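PDB 1YZ4: dual specificity protein phosphatase 15 from Homo sapiens, which removes phosphate from phosphotyrosine, phosphoserine and phosphothreonine residues of proteins, and may act on MAPK13, ATF2, ERBB3, PDGFRB and SNX6. Local coordinates for residues I34-E42 and D50-D60; F70-R81 and T100-V109. The protein carries 1 engineered substitution. All blocks are in the same frame, centred on the assembly; numbering follows the deposited sequence.

How the interactions relate
Interaction 1 pairs two parallel strands at one edge of the catalytic domain's sheet, and interaction 2 crosses two helices that lie together against the sheet; their centres are about 13 Å apart. Strand 52-56 leads along the chain into helix 70-82, and the contacts touch: Ile38 CG1 lies 3.5 Å from Phe76 CD2, and Ile40 CD1 lies 3.6 Å from Ile101 CD1. Both reach toward the predicted phosphocysteine position, occupied here by the engineered Ser91. The Ile40 side chain comes within about 4 Å of the Ser91 side chain, and that of Ile101 within about 7 Å. Octyl glucoside and a sulfate ion are bound near interaction 1.

Interaction 1: residues I34-E42 and D50-D60; sequences ITHIISIHE and DITYLRIPVAD. With BOG (octyl beta-D-glucopyranoside), chain C.
Strand 36-40 and the outermost strand 52-56 form a parallel pair of the central sheet, with Thr35 and Thr52 starting the ladder. Thr52 N donates to Thr35 O, and Ile37 N to Thr52 O. Leu54 N then bonds to Ile37 O, Ser39 N to Leu54 O (2.9 Å), and Ile56 N to Ser39 O (2.8 Å). A last bond, His41 N to Ile56 O, is weak. At the start, one water bridges Thr35 O and Thr52 OG1.

On the face turned to helices 70-82 and 97-110, the imidazole of His36 lies alongside Thr52, with CD2 3.6 Å from Thr52 CB. His36 ND1 shares a 2.7 Å hydrogen bond with Thr35 OG1, which helps fix the ring's rotation. Next come Ile38 beside Leu54, then Ile40 CG2 touching both Ile56 CG2 and Val58 CB. Strand 36-40 also hydrogen-bonds along its other edge to strand 87-91, which ends at the predicted phosphocysteine position, here the engineered Ser91; the mixed sheet flanked by helices is that of the protein-tyrosine phosphatase family.

The opposite face carries Ile37 and Tyr53 side by side. With CG1 beside the backbone N (chi1 -64°), Ile37 CG1 lies 3.7 Å from Ile51 CG2, while Ile37 CD1 lies 3.9 Å from Tyr53 OH. Ser39 OG meets the edge of the Tyr53 ring, 3.7 Å from CD2. The Tyr53 hydroxyl itself is hydrogen-bonded to Leu48 N.

Past the strands, Pro57 centres an inverse gamma turn. Glu42, bent at chi2 (88°), lays CG and OE1 against Ala59 CB and accepts a hydrogen bond on OE2 from O4 of the octyl glucoside (2.6 Å), a sugar also held by Arg97. Arg97 NH1 in turn bonds to Val58 O.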
loop_
_atom_site.group_PDB
_atom_site.type_symbol
_atom_site.label_atom_id
_atom_site.label_comp_id
_atom_site.label_asym_id
_atom_site.label_seq_id
_atom_site.Cartn_x
_atom_site.Cartn_y
_atom_site.Cartn_z
ATOM N N ILE A 34 -6.274 -1.961 12.816
ATOM C CA ILE A 34 -6.014 -0.977 11.770
ATOM C C ILE A 34 -6.355 0.428 12.254
ATOM O O ILE A 34 -7.490 0.693 12.649
ATOM C CB ILE A 34 -6.843 -1.287 10.500
ATOM C CG1 ILE A 34 -6.335 -2.581 9.863
ATOM C CG2 ILE A 34 -6.765 -0.120 9.517
ATOM C CD1 ILE A 34 -4.860 -2.542 9.465
ATOM N N THR A 35 -5.370 1.324 12.224
ATOM C CA THR A 35 -5.580 2.707 12.660
ATOM C C THR A 35 -5.483 3.692 11.505
ATOM O O THR A 35 -5.869 4.853 11.632
ATOM C CB THR A 35 -4.545 3.133 13.718
ATOM O OG1 THR A 35 -3.224 2.999 13.174
ATOM C CG2 THR A 35 -4.684 2.282 14.980
ATOM N N HIS A 36 -4.951 3.226 10.382
ATOM C CA HIS A 36 -4.790 4.073 9.207
ATOM C C HIS A 36 -5.145 3.328 7.937
ATOM O O HIS A 36 -4.910 2.128 7.816
ATOM C CB HIS A 36 -3.353 4.583 9.114
ATOM C CG HIS A 36 -2.967 5.495 10.233
ATOM N ND1 HIS A 36 -2.780 5.051 11.525
ATOM C CD2 HIS A 36 -2.766 6.835 10.261
ATOM C CE1 HIS A 36 -2.483 6.078 12.300
ATOM N NE2 HIS A 36 -2.469 7.173 11.558
ATOM N N ILE A 37 -5.698 4.057 6.982
ATOM C CA ILE A 37 -6.100 3.470 5.723
ATOM C C ILE A 37 -5.848 4.437 4.589
ATOM O O ILE A 37 -6.033 5.648 4.725
ATOM C CB ILE A 37 -7.616 3.137 5.701
ATOM C CG1 ILE A 37 -7.952 2.065 6.744
ATOM C CG2 ILE A 37 -8.033 2.691 4.289
ATOM C CD1 ILE A 37 -9.471 1.752 6.836
ATOM N N ILE A 38 -5.406 3.892 3.469
ATOM C CA ILE A 38 -5.189 4.688 2.285
ATOM C C ILE A 38 -6.215 4.123 1.324
ATOM O O ILE A 38 -6.178 2.936 1.003
ATOM C CB ILE A 38 -3.786 4.486 1.690
ATOM C CG1 ILE A 38 -2.721 5.027 2.649
ATOM C CG2 ILE A 38 -3.697 5.178 0.324
ATOM C CD1 ILE A 38 -1.317 5.000 2.060
ATOM N N SER A 39 -7.162 4.955 0.909
ATOM C CA SER A 39 -8.176 4.512 -0.028
ATOM C C SER A 39 -7.836 5.027 -1.421
ATOM O O SER A 39 -7.752 6.239 -1.650
ATOM C CB SER A 39 -9.552 5.026 0.390
ATOM O OG SER A 39 -9.919 4.499 1.648
ATOM N N ILE A 40 -7.623 4.096 -2.341
ATOM C CA ILE A 40 -7.320 4.430 -3.720
ATOM C C ILE A 40 -8.578 4.059 -4.490
ATOM O O ILE A 40 -8.721 2.934 -4.973
ATOM C CB ILE A 40 -6.129 3.611 -4.246
ATOM C CG1 ILE A 40 -4.976 3.665 -3.244
ATOM C CG2 ILE A 40 -5.649 4.188 -5.561
ATOM C CD1 ILE A 40 -3.848 2.710 -3.566
ATOM N N HIS A 41 -9.498 5.015 -4.580
ATOM C CA HIS A 41 -10.771 4.802 -5.251
ATOM C C HIS A 41 -11.121 6.074 -6.005
ATOM O O HIS A 41 -10.809 7.165 -5.539
ATOM C CB HIS A 41 -11.840 4.502 -4.196
ATOM C CG HIS A 41 -13.129 3.994 -4.757
ATOM N ND1 HIS A 41 -13.198 2.888 -5.579
ATOM C CD2 HIS A 41 -14.407 4.400 -4.563
ATOM C CE1 HIS A 41 -14.464 2.634 -5.864
ATOM N NE2 HIS A 41 -15.217 3.536 -5.260
ATOM N N GLU A 42 -11.771 5.940 -7.158
ATOM C CA GLU A 42 -12.141 7.108 -7.957
ATOM C C GLU A 42 -13.042 8.101 -7.226
ATOM O O GLU A 42 -12.939 9.304 -7.448
ATOM C CB GLU A 42 -12.857 6.702 -9.254
ATOM C CG GLU A 42 -12.062 5.841 -10.218
ATOM C CD GLU A 42 -12.202 4.354 -9.934
ATOM O OE1 GLU A 42 -12.055 3.556 -10.888
ATOM O OE2 GLU A 42 -12.447 3.981 -8.765
ATOM N N ASP A 50 -12.555 6.656 14.123
ATOM C CA ASP A 50 -11.334 6.212 14.772
ATOM C C ASP A 50 -10.292 5.660 13.812
ATOM O O ASP A 50 -9.477 4.809 14.185
ATOM C CB ASP A 50 -11.671 5.170 15.838
ATOM C CG ASP A 50 -12.808 5.615 16.735
ATOM O OD1 ASP A 50 -12.746 6.756 17.240
ATOM O OD2 ASP A 50 -13.763 4.828 16.929
ATOM N N ILE A 51 -10.329 6.140 12.572
ATOM C CA ILE A 51 -9.360 5.735 11.561
ATOM C C ILE A 51 -8.958 6.968 10.758
ATOM O O ILE A 51 -9.798 7.783 10.385
ATOM C CB ILE A 51 -9.928 4.646 10.594
ATOM C CG1 ILE A 51 -10.153 3.332 11.357
ATOM C CG2 ILE A 51 -8.951 4.401 9.444
ATOM C CD1 ILE A 51 -10.619 2.162 10.489
ATOM N N THR A 52 -7.666 7.111 10.509
ATOM C CA THR A 52 -7.173 8.248 9.749
ATOM C C THR A 52 -7.045 7.838 8.288
ATOM O O THR A 52 -6.318 6.904 7.958
ATOM C CB THR A 52 -5.818 8.710 10.286
ATOM O OG1 THR A 52 -5.930 8.948 11.692
ATOM C CG2 THR A 52 -5.382 9.996 9.600
ATOM N N TYR A 53 -7.764 8.535 7.419
ATOM C CA TYR A 53 -7.742 8.213 6.002
ATOM C C TYR A 53 -6.902 9.129 5.142
ATOM O O TYR A 53 -6.669 10.300 5.455
ATOM C CB TYR A 53 -9.159 8.232 5.411
ATOM C CG TYR A 53 -10.064 7.113 5.846
ATOM C CD1 TYR A 53 -10.606 7.091 7.127
ATOM C CD2 TYR A 53 -10.404 6.084 4.964
ATOM C CE1 TYR A 53 -11.469 6.078 7.525
ATOM C CE2 TYR A 53 -11.270 5.058 5.352
ATOM C CZ TYR A 53 -11.797 5.062 6.634
ATOM O OH TYR A 53 -12.638 4.058 7.042
ATOM N N LEU A 54 -6.469 8.565 4.029
ATOM C CA LEU A 54 -5.714 9.288 3.037
ATOM C C LEU A 54 -6.451 8.881 1.767
ATOM O O LEU A 54 -6.507 7.693 1.426
ATOM C CB LEU A 54 -4.261 8.811 2.997
ATOM C CG LEU A 54 -3.359 9.707 2.146
ATOM C CD1 LEU A 54 -3.325 11.096 2.766
ATOM C CD2 LEU A 54 -1.956 9.120 2.056
ATOM N N ARG A 55 -7.054 9.853 1.093
ATOM C CA ARG A 55 -7.789 9.570 -0.131
ATOM C C ARG A 55 -6.947 9.811 -1.376
ATOM O O ARG A 55 -6.366 10.882 -1.554
ATOM C CB ARG A 55 -9.064 10.412 -0.192
ATOM C CG ARG A 55 -10.215 9.866 0.644
ATOM C CD ARG A 55 -11.353 10.886 0.747
ATOM N NE ARG A 55 -12.539 10.345 1.408
ATOM C CZ ARG A 55 -13.569 11.084 1.814
ATOM N NH1 ARG A 55 -13.556 12.401 1.634
ATOM N NH2 ARG A 55 -14.620 10.507 2.389
ATOM N N ILE A 56 -6.885 8.790 -2.223
ATOM C CA ILE A 56 -6.138 8.834 -3.473
ATOM C C ILE A 56 -7.119 8.438 -4.582
ATOM O O ILE A 56 -7.334 7.255 -4.841
ATOM C CB ILE A 56 -4.956 7.839 -3.444
ATOM C CG1 ILE A 56 -4.014 8.183 -2.283
ATOM C CG2 ILE A 56 -4.200 7.886 -4.768
ATOM C CD1 ILE A 56 -3.363 9.580 -2.370
ATOM N N PRO A 57 -7.722 9.438 -5.247
ATOM C CA PRO A 57 -8.700 9.274 -6.330
ATOM C C PRO A 57 -8.072 8.873 -7.650
ATOM O O PRO A 57 -7.917 9.701 -8.543
ATOM C CB PRO A 57 -9.343 10.650 -6.402
ATOM C CG PRO A 57 -8.147 11.544 -6.192
ATOM C CD PRO A 57 -7.409 10.865 -5.041
ATOM N N VAL A 58 -7.736 7.599 -7.781
ATOM C CA VAL A 58 -7.100 7.108 -8.993
ATOM C C VAL A 58 -7.763 5.839 -9.514
ATOM O O VAL A 58 -8.096 4.937 -8.744
ATOM C CB VAL A 58 -5.601 6.833 -8.729
ATOM C CG1 VAL A 58 -4.999 6.026 -9.855
ATOM C CG2 VAL A 58 -4.862 8.148 -8.571
ATOM N N ALA A 59 -7.945 5.780 -10.827
ATOM C CA ALA A 59 -8.556 4.625 -11.469
ATOM C C ALA A 59 -7.482 3.594 -11.826
ATOM O O ALA A 59 -6.293 3.916 -11.867
ATOM C CB ALA A 59 -9.305 5.069 -12.732
ATOM N N ASP A 60 -7.891 2.355 -12.079
ATOM C CA ASP A 60 -6.928 1.330 -12.445
ATOM C C ASP A 60 -6.737 1.217 -13.955
ATOM O O ASP A 60 -7.365 0.379 -14.604
ATOM C CB ASP A 60 -7.335 -0.038 -11.885
ATOM C CG ASP A 60 -6.282 -1.102 -12.157
ATOM O OD1 ASP A 60 -5.097 -0.709 -12.224
ATOM O OD2 ASP A 60 -6.621 -2.306 -12.293
HETATM C C1 BOG C . -15.949 -1.042 -10.150
HETATM O O1 BOG C . -16.986 -1.610 -10.958
HETATM C C2 BOG C . -14.568 -1.339 -10.803
HETATM O O2 BOG C . -14.366 -2.738 -10.894
HETATM C C3 BOG C . -13.459 -0.715 -9.950
HETATM O O3 BOG C . -12.199 -0.960 -10.542
HETATM C C4 BOG C . -13.706 0.787 -9.874
HETATM O O4 BOG C . -12.692 1.385 -9.090
HETATM C C5 BOG C . -15.099 1.058 -9.239
HETATM O O5 BOG C . -16.115 0.405 -10.042
HETATM C C6 BOG C . -15.380 2.560 -9.193
HETATM O O6 BOG C . -16.697 2.810 -8.733
HETATM C "C1'" BOG C . -18.255 -1.772 -10.307
HETATM C "C2'" BOG C . -18.736 -3.155 -10.691
HETATM C "C3'" BOG C . -18.049 -4.178 -9.811
HETATM C "C4'" BOG C . -18.439 -5.609 -10.133
HETATM C "C5'" BOG C . -17.726 -6.606 -9.212
HETATM C "C6'" BOG C . -16.229 -6.350 -9.093
HETATM C "C7'" BOG C . -15.589 -7.351 -8.167
HETATM C "C8'" BOG C . -14.111 -7.089 -8.047
HETATM O O HOH W 1 -6.189 6.903 14.008
HETATM O O HOH W 2 -10.738 1.718 -11.755
#

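Interaction 2: residues F70-R81 and T100-V109; sequences FKECINFIHCCR and TIVTAYVMTV
Tyr105 reaches from helix 100-109 as a knob into a hole formed by Ile74, Ile77, His78 and Arg81. Two polar groups meet its hydroxyl: His78 ND1 shares a nearly straight 2.7 Å hydrogen bond with Tyr105 OH, and Arg81 NH1 donates to the same OH at 3.1 Å, within the guanidinium plane. That plane stands nearly perpendicular to the phenol ring (89°). A chi1 of 180° sends the Tyr105 phenol across to helix 70-81, where Ile77 CG2 sits over the centre of one face, 3.6 Å from Tyr105 CZ. Ile74 CG2 comes to the ring edge, 3.5 Å from Tyr105 CD1.

Toward the start of both segments the contact is apolar. Ala104 CB packs over one face of the Phe70 ring in a CH-pi contact, 4.1 Å from its centroid. Cys73 CB meets Ile101 CG2 at 3.8 Å.

The axes of segments 70-81 and 100-109 cross at -69°, 9.5 Å apart at closest approach. Helix 97-110 follows the predicted active-site position in the chain. Arg81 NH2 also donates to Pro13 O, while Phe70 stacks edge-to-face with Phe141 of helix 132-143. Leu15 of strand 15-18 touches both Ile77 and Tyr105, and helix 145-157 packs Leu149 against Ile74.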
loop_
_atom_site.group_PDB
_atom_site.type_symbol
_atom_site.label_atom_id
_atom_site.label_comp_id
_atom_site.label_asym_id
_atom_site.label_seq_id
_atom_site.Cartn_x
_atom_site.Cartn_y
_atom_site.Cartn_z
ATOM N N PHE A 70 3.169 8.443 -4.801
ATOM C CA PHE A 70 4.098 7.578 -4.082
ATOM C C PHE A 70 4.701 8.214 -2.829
ATOM O O PHE A 70 4.686 7.618 -1.750
ATOM C CB PHE A 70 5.245 7.139 -5.002
ATOM C CG PHE A 70 4.859 6.088 -6.019
ATOM C CD1 PHE A 70 3.550 5.614 -6.104
ATOM C CD2 PHE A 70 5.819 5.559 -6.880
ATOM C CE1 PHE A 70 3.202 4.629 -7.026
ATOM C CE2 PHE A 70 5.482 4.570 -7.810
ATOM C CZ PHE A 70 4.168 4.104 -7.880
ATOM N N LYS A 71 5.239 9.421 -2.976
ATOM C CA LYS A 71 5.874 10.106 -1.861
ATOM C C LYS A 71 4.940 10.278 -0.671
ATOM O O LYS A 71 5.246 9.861 0.447
ATOM C CB LYS A 71 6.386 11.479 -2.303
ATOM C CG LYS A 71 7.161 12.207 -1.214
ATOM C CD LYS A 71 7.413 13.675 -1.549
ATOM C CE LYS A 71 8.268 13.856 -2.788
ATOM N NZ LYS A 71 8.538 15.302 -3.049
ATOM N N GLU A 72 3.794 10.896 -0.916
ATOM C CA GLU A 72 2.841 11.128 0.153
ATOM C C GLU A 72 2.324 9.831 0.792
ATOM O O GLU A 72 2.153 9.776 2.004
ATOM C CB GLU A 72 1.681 11.985 -0.367
ATOM C CG GLU A 72 0.809 11.310 -1.416
ATOM C CD GLU A 72 -0.112 12.292 -2.118
ATOM O OE1 GLU A 72 -0.879 12.995 -1.426
ATOM O OE2 GLU A 72 -0.065 12.362 -3.362
ATOM N N CYS A 73 2.089 8.792 -0.006
ATOM C CA CYS A 73 1.602 7.529 0.541
ATOM C C CYS A 73 2.659 6.864 1.412
ATOM O O CYS A 73 2.368 6.368 2.509
ATOM C CB CYS A 73 1.197 6.559 -0.581
ATOM S SG CYS A 73 -0.377 6.914 -1.425
ATOM N N ILE A 74 3.892 6.847 0.921
ATOM C CA ILE A 74 4.974 6.234 1.668
ATOM C C ILE A 74 5.233 6.978 2.979
ATOM O O ILE A 74 5.573 6.366 3.988
ATOM C CB ILE A 74 6.255 6.187 0.819
ATOM C CG1 ILE A 74 6.065 5.178 -0.318
ATOM C CG2 ILE A 74 7.453 5.831 1.682
ATOM C CD1 ILE A 74 7.235 5.078 -1.277
ATOM N N ASN A 75 5.059 8.295 2.964
ATOM C CA ASN A 75 5.280 9.086 4.163
ATOM C C ASN A 75 4.175 8.819 5.160
ATOM O O ASN A 75 4.418 8.732 6.362
ATOM C CB ASN A 75 5.351 10.573 3.814
ATOM C CG ASN A 75 6.767 11.017 3.463
ATOM O OD1 ASN A 75 7.548 11.389 4.338
ATOM N ND2 ASN A 75 7.110 10.955 2.180
ATOM N N PHE A 76 2.959 8.675 4.646
ATOM C CA PHE A 76 1.791 8.392 5.470
ATOM C C PHE A 76 2.008 7.042 6.167
ATOM O O PHE A 76 1.949 6.936 7.395
ATOM C CB PHE A 76 0.550 8.332 4.575
ATOM C CG PHE A 76 -0.744 8.130 5.321
ATOM C CD1 PHE A 76 -1.339 9.181 6.014
ATOM C CD2 PHE A 76 -1.396 6.903 5.277
ATOM C CE1 PHE A 76 -2.575 9.017 6.646
ATOM C CE2 PHE A 76 -2.635 6.723 5.908
ATOM C CZ PHE A 76 -3.227 7.782 6.591
ATOM N N ILE A 77 2.277 6.013 5.368
ATOM C CA ILE A 77 2.499 4.669 5.894
ATOM C C ILE A 77 3.615 4.595 6.931
ATOM O O ILE A 77 3.444 4.006 8.000
ATOM C CB ILE A 77 2.828 3.683 4.754
ATOM C CG1 ILE A 77 1.580 3.473 3.887
ATOM C CG2 ILE A 77 3.330 2.352 5.331
ATOM C CD1 ILE A 77 1.863 2.818 2.543
ATOM N N HIS A 78 4.756 5.191 6.609
ATOM C CA HIS A 78 5.897 5.168 7.507
ATOM C C HIS A 78 5.564 5.814 8.849
ATOM O O HIS A 78 5.808 5.226 9.908
ATOM C CB HIS A 78 7.080 5.879 6.861
ATOM C CG HIS A 78 8.409 5.373 7.321
ATOM N ND1 HIS A 78 8.798 4.060 7.167
ATOM C CD2 HIS A 78 9.448 6.006 7.912
ATOM C CE1 HIS A 78 10.020 3.906 7.642
ATOM N NE2 HIS A 78 10.438 5.074 8.100
ATOM N N CYS A 79 5.000 7.016 8.802
ATOM C CA CYS A 79 4.632 7.734 10.016
ATOM C C CYS A 79 3.736 6.845 10.875
ATOM O O CYS A 79 3.936 6.720 12.091
ATOM C CB CYS A 79 3.897 9.033 9.669
ATOM S SG CYS A 79 3.155 9.876 11.099
ATOM N N CYS A 80 2.748 6.226 10.238
ATOM C CA CYS A 80 1.838 5.343 10.949
ATOM C C CYS A 80 2.575 4.165 11.607
ATOM O O CYS A 80 2.378 3.872 12.791
ATOM C CB CYS A 80 0.772 4.821 9.986
ATOM S SG CYS A 80 -0.113 3.352 10.552
ATOM N N ARG A 81 3.431 3.496 10.845
ATOM C CA ARG A 81 4.157 2.347 11.380
ATOM C C ARG A 81 5.110 2.680 12.535
ATOM O O ARG A 81 5.052 2.062 13.599
ATOM C CB ARG A 81 4.948 1.650 10.263
ATOM C CG ARG A 81 4.102 1.141 9.121
ATOM C CD ARG A 81 4.935 0.325 8.149
ATOM N NE ARG A 81 5.439 -0.900 8.767
ATOM C CZ ARG A 81 6.688 -1.344 8.639
ATOM N NH1 ARG A 81 7.571 -0.664 7.916
ATOM N NH2 ARG A 81 7.050 -2.475 9.226
ATOM N N THR A 100 0.492 -1.613 -6.038
ATOM C CA THR A 100 1.508 -0.708 -6.561
ATOM C C THR A 100 2.049 0.220 -5.465
ATOM O O THR A 100 3.265 0.416 -5.336
ATOM C CB THR A 100 0.910 0.149 -7.704
ATOM O OG1 THR A 100 0.264 -0.714 -8.649
ATOM C CG2 THR A 100 1.995 0.952 -8.410
ATOM N N ILE A 101 1.141 0.804 -4.688
ATOM C CA ILE A 101 1.531 1.699 -3.609
ATOM C C ILE A 101 2.355 0.955 -2.548
ATOM O O ILE A 101 3.396 1.445 -2.115
ATOM C CB ILE A 101 0.277 2.366 -2.953
ATOM C CG1 ILE A 101 -0.232 3.511 -3.833
ATOM C CG2 ILE A 101 0.614 2.925 -1.588
ATOM C CD1 ILE A 101 -0.710 3.076 -5.191
ATOM N N VAL A 102 1.910 -0.230 -2.138
ATOM C CA VAL A 102 2.655 -0.979 -1.126
ATOM C C VAL A 102 4.033 -1.447 -1.619
ATOM O O VAL A 102 5.005 -1.457 -0.850
ATOM C CB VAL A 102 1.842 -2.200 -0.607
ATOM C CG1 VAL A 102 1.266 -2.972 -1.769
ATOM C CG2 VAL A 102 2.739 -3.115 0.219
ATOM N N THR A 103 4.123 -1.820 -2.895
ATOM C CA THR A 103 5.387 -2.281 -3.464
ATOM C C THR A 103 6.397 -1.142 -3.410
ATOM O O THR A 103 7.551 -1.330 -3.011
ATOM C CB THR A 103 5.202 -2.760 -4.929
ATOM O OG1 THR A 103 4.318 -3.883 -4.947
ATOM C CG2 THR A 103 6.532 -3.208 -5.540
ATOM N N ALA A 104 5.947 0.045 -3.793
ATOM C CA ALA A 104 6.797 1.220 -3.777
ATOM C C ALA A 104 7.315 1.461 -2.358
ATOM O O ALA A 104 8.477 1.808 -2.161
ATOM C CB ALA A 104 6.011 2.419 -4.259
ATOM N N TYR A 105 6.448 1.272 -1.368
ATOM C CA TYR A 105 6.838 1.467 0.020
ATOM C C TYR A 105 7.923 0.485 0.447
ATOM O O TYR A 105 8.945 0.869 1.013
ATOM C CB TYR A 105 5.649 1.273 0.952
ATOM C CG TYR A 105 6.036 1.468 2.395
ATOM C CD1 TYR A 105 6.293 2.745 2.897
ATOM C CD2 TYR A 105 6.195 0.377 3.254
ATOM C CE1 TYR A 105 6.700 2.934 4.214
ATOM C CE2 TYR A 105 6.604 0.559 4.579
ATOM C CZ TYR A 105 6.852 1.844 5.046
ATOM O OH TYR A 105 7.251 2.044 6.345
ATOM N N VAL A 106 7.672 -0.796 0.192
ATOM C CA VAL A 106 8.610 -1.842 0.560
ATOM C C VAL A 106 9.926 -1.681 -0.191
ATOM O O VAL A 106 10.990 -2.001 0.334
ATOM C CB VAL A 106 8.002 -3.232 0.293
ATOM C CG1 VAL A 106 9.005 -4.330 0.651
ATOM C CG2 VAL A 106 6.728 -3.390 1.126
ATOM N N MET A 107 9.861 -1.179 -1.418
ATOM C CA MET A 107 11.085 -0.966 -2.179
ATOM C C MET A 107 11.966 0.042 -1.444
ATOM O O MET A 107 13.162 -0.193 -1.265
ATOM C CB MET A 107 10.770 -0.437 -3.582
ATOM C CG MET A 107 10.276 -1.490 -4.557
ATOM S SD MET A 107 9.562 -0.774 -6.053
ATOM C CE MET A 107 11.033 -0.246 -6.907
ATOM N N THR A 108 11.375 1.152 -0.999
ATOM C CA THR A 108 12.160 2.171 -0.314
ATOM C C THR A 108 12.715 1.740 1.043
ATOM O O THR A 108 13.865 2.060 1.355
ATOM C CB THR A 108 11.384 3.517 -0.131
ATOM O OG1 THR A 108 10.970 3.658 1.231
ATOM C CG2 THR A 108 10.179 3.586 -1.039
ATOM N N VAL A 109 11.935 1.012 1.845
ATOM C CA VAL A 109 12.442 0.588 3.154
ATOM C C VAL A 109 13.392 -0.607 3.107
ATOM O O VAL A 109 14.110 -0.852 4.069
ATOM C CB VAL A 109 11.304 0.263 4.171
ATOM C CG1 VAL A 109 10.466 1.496 4.414
ATOM C CG2 VAL A 109 10.455 -0.893 3.675
#